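Long-range contacts in spike protein P1 (PDB 2VVE), which serves as the receptor-binding spike at the fivefold vertices of bacteriophage PM2, its C-terminal part responsible for attachment to the host: residues V12-I17 and Q248-R253; R33-I38 and E69-T74. All blocks are in the same frame, centred on the assembly; numbering follows the deposited sequence.

Contact 1 (V12-I17 and Q248-R253)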
loop_
_atom_site.group_PDB
_atom_site.type_symbol
_atom_site.label_atom_id
_atom_site.label_comp_id
_atom_site.label_asym_id
_atom_site.label_seq_id
_atom_site.Cartn_x
_atom_site.Cartn_y
_atom_site.Cartn_z
ATOM N N VAL A 12 0.590 26.975 15.725
ATOM C CA VAL A 12 0.933 25.566 15.535
ATOM C C VAL A 12 2.173 25.252 16.354
ATOM O O VAL A 12 3.091 26.078 16.463
ATOM C CB VAL A 12 1.188 25.165 14.051
ATOM C CG1 VAL A 12 -0.114 24.885 13.337
ATOM C CG2 VAL A 12 2.001 26.222 13.307
ATOM N N ASN A 13 2.195 24.076 16.954
ATOM C CA ASN A 13 3.361 23.623 17.700
ATOM C C ASN A 13 3.548 22.148 17.380
ATOM O O ASN A 13 2.604 21.368 17.531
ATOM C CB ASN A 13 3.159 23.839 19.208
ATOM C CG ASN A 13 4.456 23.673 20.013
ATOM O OD1 ASN A 13 5.534 24.107 19.591
ATOM N ND2 ASN A 13 4.348 23.048 21.185
ATOM N N SER A 14 4.756 21.779 16.943
ATOM C CA SER A 14 5.069 20.402 16.539
ATOM C C SER A 14 6.127 19.820 17.469
ATOM O O SER A 14 7.136 20.469 17.778
ATOM C CB SER A 14 5.574 20.348 15.082
ATOM O OG SER A 14 4.558 20.733 14.166
ATOM N N PHE A 15 5.901 18.592 17.916
ATOM C CA PHE A 15 6.814 17.984 18.878
ATOM C C PHE A 15 6.614 16.481 18.931
ATOM O O PHE A 15 5.740 15.942 18.261
ATOM C CB PHE A 15 6.629 18.618 20.268
ATOM C CG PHE A 15 5.246 18.438 20.841
ATOM C CD1 PHE A 15 4.960 17.375 21.697
ATOM C CD2 PHE A 15 4.218 19.336 20.521
ATOM C CE1 PHE A 15 3.665 17.206 22.225
ATOM C CE2 PHE A 15 2.924 19.161 21.037
ATOM C CZ PHE A 15 2.655 18.108 21.892
ATOM N N GLN A 16 7.441 15.815 19.723
ATOM C CA GLN A 16 7.397 14.358 19.842
ATOM C C GLN A 16 7.058 13.980 21.271
ATOM O O GLN A 16 7.567 14.596 22.217
ATOM C CB GLN A 16 8.738 13.729 19.431
ATOM C CG GLN A 16 9.062 13.790 17.909
ATOM C CD GLN A 16 9.334 15.206 17.399
ATOM O OE1 GLN A 16 10.110 15.951 17.994
ATOM N NE2 GLN A 16 8.682 15.582 16.297
ATOM N N ILE A 17 6.204 12.972 21.428
ATOM C CA ILE A 17 5.910 12.433 22.766
ATOM C C ILE A 17 6.538 11.046 22.945
ATOM O O ILE A 17 6.336 10.155 22.104
ATOM C CB ILE A 17 4.397 12.354 23.051
ATOM C CG1 ILE A 17 3.800 13.757 23.229
ATOM C CG2 ILE A 17 4.113 11.492 24.306
ATOM C CD1 ILE A 17 2.269 13.793 23.102
ATOM N N GLN A 248 4.402 11.478 16.824
ATOM C CA GLN A 248 4.584 12.780 16.176
ATOM C C GLN A 248 3.319 13.584 16.409
ATOM O O GLN A 248 2.225 13.077 16.150
ATOM C CB GLN A 248 4.808 12.582 14.664
ATOM C CG GLN A 248 6.028 11.724 14.294
ATOM C CD GLN A 248 7.331 12.360 14.746
ATOM O OE1 GLN A 248 7.479 13.587 14.723
ATOM N NE2 GLN A 248 8.289 11.525 15.168
ATOM N N ILE A 249 3.455 14.824 16.887
ATOM C CA ILE A 249 2.301 15.658 17.208
ATOM C C ILE A 249 2.411 17.023 16.569
ATOM O O ILE A 249 3.412 17.703 16.714
ATOM C CB ILE A 249 2.121 15.902 18.754
ATOM C CG1 ILE A 249 2.381 14.638 19.583
ATOM C CG2 ILE A 249 0.746 16.574 19.057
ATOM C CD1 ILE A 249 1.371 13.508 19.385
ATOM N N LEU A 250 1.373 17.392 15.838
ATOM C CA LEU A 250 1.154 18.773 15.434
ATOM C C LEU A 250 -0.086 19.235 16.184
ATOM O O LEU A 250 -1.173 18.666 16.015
ATOM C CB LEU A 250 0.966 18.861 13.912
ATOM C CG LEU A 250 0.688 20.291 13.430
ATOM C CD1 LEU A 250 1.480 20.581 12.180
ATOM C CD2 LEU A 250 -0.803 20.536 13.220
ATOM N N MET A 251 0.090 20.250 17.031
ATOM C CA MET A 251 -0.984 20.780 17.848
ATOM C C MET A 251 -1.346 22.195 17.406
ATOM O O MET A 251 -0.460 23.017 17.147
ATOM C CB MET A 251 -0.523 20.824 19.308
ATOM C CG MET A 251 -1.611 21.274 20.238
ATOM S SD MET A 251 -1.064 21.196 21.946
ATOM C CE MET A 251 -0.825 19.441 22.164
ATOM N N GLU A 252 -2.645 22.478 17.369
ATOM C CA GLU A 252 -3.159 23.821 17.087
ATOM C C GLU A 252 -3.945 24.358 18.283
ATOM O O GLU A 252 -4.760 23.655 18.877
ATOM C CB GLU A 252 -4.036 23.819 15.839
ATOM C CG GLU A 252 -3.387 23.049 14.670
ATOM C CD GLU A 252 -4.277 22.962 13.442
ATOM O OE1 GLU A 252 -5.465 23.314 13.533
ATOM O OE2 GLU A 252 -3.767 22.558 12.387
ATOM N N ARG A 253 -3.666 25.607 18.631
ATOM C CA ARG A 253 -4.244 26.255 19.812
ATOM C C ARG A 253 -4.670 27.689 19.516
ATOM O O ARG A 253 -4.120 28.335 18.614
ATOM C CB ARG A 253 -3.234 26.263 20.966
ATOM C CG ARG A 253 -2.914 24.885 21.555
ATOM C CD ARG A 253 -1.870 24.982 22.650
ATOM N NE ARG A 253 -0.590 25.430 22.116
ATOM C CZ ARG A 253 0.464 25.761 22.853
ATOM N NH1 ARG A 253 0.403 25.706 24.179
ATOM N NH2 ARG A 253 1.578 26.156 22.254
#

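Contact 2 (R33-I38 and E69-T74)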
loop_
_atom_site.group_PDB
_atom_site.type_symbol
_atom_site.label_atom_id
_atom_site.label_comp_id
_atom_site.label_asym_id
_atom_site.label_seq_id
_atom_site.Cartn_x
_atom_site.Cartn_y
_atom_site.Cartn_z
ATOM N N ARG A 33 -6.255 24.192 23.477
ATOM C CA ARG A 33 -6.076 23.248 22.368
ATOM C C ARG A 33 -7.361 22.998 21.567
ATOM O O ARG A 33 -8.401 22.658 22.129
ATOM C CB ARG A 33 -5.484 21.925 22.864
ATOM C CG ARG A 33 -5.049 21.008 21.726
ATOM C CD ARG A 33 -4.501 19.689 22.283
ATOM N NE ARG A 33 -5.587 18.823 22.748
ATOM C CZ ARG A 33 -5.780 18.454 24.011
ATOM N NH1 ARG A 33 -4.955 18.847 24.982
ATOM N NH2 ARG A 33 -6.802 17.670 24.304
ATOM N N ASN A 34 -7.267 23.160 20.252
ATOM C CA ASN A 34 -8.387 22.893 19.352
ATOM C C ASN A 34 -8.242 21.638 18.508
ATOM O O ASN A 34 -9.241 21.043 18.078
ATOM C CB ASN A 34 -8.582 24.081 18.413
ATOM C CG ASN A 34 -9.078 25.290 19.128
ATOM O OD1 ASN A 34 -9.885 25.186 20.071
ATOM N ND2 ASN A 34 -8.594 26.463 18.711
ATOM N N ARG A 35 -7.002 21.258 18.225
ATOM C CA ARG A 35 -6.755 20.149 17.317
ATOM C C ARG A 35 -5.360 19.581 17.532
ATOM O O ARG A 35 -4.413 20.320 17.826
ATOM C CB ARG A 35 -6.945 20.627 15.864
ATOM C CG ARG A 35 -6.623 19.574 14.804
ATOM C CD ARG A 35 -6.914 20.092 13.392
ATOM N NE ARG A 35 -6.705 19.037 12.408
ATOM C CZ ARG A 35 -5.604 18.862 11.681
ATOM N NH1 ARG A 35 -5.558 17.848 10.835
ATOM N NH2 ARG A 35 -4.562 19.687 11.782
ATOM N N ALA A 36 -5.255 18.260 17.408
ATOM C CA ALA A 36 -3.969 17.572 17.374
ATOM C C ALA A 36 -3.977 16.561 16.218
ATOM O O ALA A 36 -4.908 15.769 16.094
ATOM C CB ALA A 36 -3.695 16.883 18.704
ATOM N N SER A 37 -2.966 16.623 15.356
ATOM C CA SER A 37 -2.753 15.568 14.354
ATOM C C SER A 37 -1.581 14.710 14.818
ATOM O O SER A 37 -0.485 15.218 15.040
ATOM C CB SER A 37 -2.500 16.154 12.954
ATOM O OG SER A 37 -2.763 15.208 11.903
ATOM N N ILE A 38 -1.821 13.406 14.937
ATOM C CA ILE A 38 -0.917 12.496 15.627
ATOM C C ILE A 38 -0.563 11.298 14.729
ATOM O O ILE A 38 -1.422 10.760 14.030
ATOM C CB ILE A 38 -1.577 11.981 16.929
ATOM C CG1 ILE A 38 -2.010 13.160 17.819
ATOM C CG2 ILE A 38 -0.671 10.976 17.678
ATOM C CD1 ILE A 38 -3.144 12.843 18.754
ATOM N N GLU A 69 -1.992 8.337 10.459
ATOM C CA GLU A 69 -2.230 9.685 10.942
ATOM C C GLU A 69 -3.688 9.788 11.368
ATOM O O GLU A 69 -4.593 9.415 10.618
ATOM C CB GLU A 69 -1.923 10.721 9.853
ATOM C CG GLU A 69 -1.979 12.174 10.357
ATOM C CD GLU A 69 -0.661 12.645 10.939
ATOM O OE1 GLU A 69 0.393 12.150 10.488
ATOM O OE2 GLU A 69 -0.677 13.551 11.819
ATOM N N PHE A 70 -3.917 10.287 12.581
ATOM C CA PHE A 70 -5.275 10.503 13.049
ATOM C C PHE A 70 -5.378 11.825 13.812
ATOM O O PHE A 70 -4.361 12.447 14.122
ATOM C CB PHE A 70 -5.742 9.299 13.897
ATOM C CG PHE A 70 -4.955 9.082 15.184
ATOM C CD1 PHE A 70 -5.460 9.539 16.401
ATOM C CD2 PHE A 70 -3.743 8.387 15.186
ATOM C CE1 PHE A 70 -4.742 9.350 17.601
ATOM C CE2 PHE A 70 -3.032 8.173 16.392
ATOM C CZ PHE A 70 -3.535 8.653 17.592
ATOM N N GLN A 71 -6.594 12.268 14.085
ATOM C CA GLN A 71 -6.754 13.543 14.777
ATOM C C GLN A 71 -7.613 13.401 16.023
ATOM O O GLN A 71 -8.505 12.545 16.085
ATOM C CB GLN A 71 -7.342 14.610 13.844
ATOM C CG GLN A 71 -6.436 15.046 12.697
ATOM C CD GLN A 71 -6.443 14.061 11.541
ATOM O OE1 GLN A 71 -7.513 13.603 11.098
ATOM N NE2 GLN A 71 -5.262 13.708 11.061
ATOM N N ILE A 72 -7.315 14.245 17.004
ATOM C CA ILE A 72 -8.142 14.417 18.196
ATOM C C ILE A 72 -8.494 15.908 18.267
ATOM O O ILE A 72 -7.587 16.756 18.222
ATOM C CB ILE A 72 -7.365 14.031 19.475
ATOM C CG1 ILE A 72 -6.809 12.595 19.399
ATOM C CG2 ILE A 72 -8.220 14.277 20.737
ATOM C CD1 ILE A 72 -7.842 11.494 19.251
ATOM N N ASN A 73 -9.792 16.233 18.375
ATOM C CA ASN A 73 -10.225 17.636 18.360
ATOM C C ASN A 73 -10.813 18.121 19.688
ATOM O O ASN A 73 -11.522 19.122 19.732
ATOM C CB ASN A 73 -11.247 17.889 17.249
ATOM C CG ASN A 73 -10.656 17.790 15.845
ATOM O OD1 ASN A 73 -9.479 17.510 15.657
ATOM N ND2 ASN A 73 -11.498 18.006 14.850
ATOM N N THR A 74 -10.513 17.406 20.763
ATOM C CA THR A 74 -11.009 17.763 22.088
ATOM C C THR A 74 -10.039 18.721 22.770
ATOM O O THR A 74 -8.915 18.926 22.288
ATOM C CB THR A 74 -11.143 16.517 22.972
ATOM O OG1 THR A 74 -9.855 15.883 23.117
ATOM C CG2 THR A 74 -12.102 15.552 22.355
HETATM O O HOH W 1 -7.073 18.416 20.328
#

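Contact 1 (V12-I17 and Q248-R253)
In the antiparallel sheet of a jelly-roll domain, strand 12-17 pairs with strand 248-253, which lies between it and strand 33-39. Two hydrogen-bonded pairs, Asn13 with Met251 and Phe15 with Ile249, supply four backbone bonds, among them Met251 N to Asn13 O at 2.8 Å. In the pair between them, Ser14 CA lends a CA-H...O contact to Ile249 O. On the face of Phe15, Ile249 and Met251 the contact is largely apolar. Phe15 CG takes the position between the backbone N and the carbonyl carbon (chi1 61°), and Ile249 CB lies over one face of the ring, 4.0 Å from its centroid, a CH-pi contact offset toward the rim. The flexible thioether of Met251 brings its CE in plane to the ring edge, 3.7 Å from Phe15 CZ. Beta-branched Ile249 also serves Ile17, whose CD1 comes 3.6 Å from Ile249 CG1. The face of Val12, Ser14, Gln16, Gln248, Leu250 and Glu252 is mixed and meets the second subunit: Ser14 OG bonds to Ile46 O of that subunit, and Glu252 OE2 accepts from its Asn73 N and forms a salt bridge with Arg35 NH2 of its own chain. Gln16 NE2 also bonds Gly61 O of that neighbour and Gln248 NE2 bonds Glu123 OE2; between the two amides, 36° apart in plane, Gln16 NE2 gives a 2.8 Å hydrogen bond to Gln248 OE1.

Contact 2 (R33-I38 and E69-T74)
Ser37 OG is held by two hydrogen bonds that diverge from it at roughly the tetrahedral angle: it donates to Glu69 OE2 at 2.7 Å and accepts from Gln71 NE2 at 3.0 Å. The hydroxyl can do both at once, which suits serine to a place between a carboxylate and an amide. With OG anti to the backbone N (chi1 -159°), the hydroxyl comes between the Glu69 and Gln71 side chains. Glu69 OE2 is met on its anti side, and the Gln71 donor points nearly straight, 167° at the hydrogen, with Ser37 OG close to the amide plane. The same carboxylate oxygen forms a salt bridge with Arg62 of the second subunit, which would help to hold its negative charge. Arg35 runs extended alongside Gln71, its guanidinium turned only 22° from the amide plane and NH1 3.5 Å from Gln71 CG; its NH2 reaches Gln71 O of the second subunit and Glu252 of its own chain. This is an antiparallel strand pair of the jelly-roll sheet, in which 69-72 is an outermost strand within the chain. Asn34 and Arg35 both face Glu252, a classic beta bulge. Backbone bonds tie Ala36 to Ile72 and Ile38 to Phe70. On the face carrying these four residues the contact is hydrophobic: Ile38 CB stands 3.9 Å above one face of the Phe70 ring, and Ile38 CD1 reaches Ile72 CG1 at 3.7 Å, while small Ala36 also touches Leu27 of strand 24-27. Phe70 stacks further on Phe64. Toward the Arg33 end a water accepts from Arg33 NE and donates to Ile72 O and Thr74 O. Arg33 NH2 adds a weak bond to Thr74 O and hydrogen-bonds Gly76 O, while NH1 is held by Pro28 O.

Overall arrangement
Contacts 1 and 2 belong to one four-stranded antiparallel sheet, their centres about 9 Å apart, and the central strands 245-253 and 33-39 join them: Leu250 O meets Ser37 N and Glu252 O meets Asn34 N in probable hydrogen bonds, while Ile249 packs on Ile38. Each contact pairs a central strand with an outermost one within the chain. Contact 2 is the more buried, and along the chain it is nested inside the loop that contact 1 closes. Both set a phenylalanine on an isoleucine on one face. On the other, the hydrogen bond across contact 1 joins two amides, among apolar contacts such as Val12 with Leu250, whereas contact 2 also uses a hydroxyl and a carboxylate, and touches two neighbouring subunits.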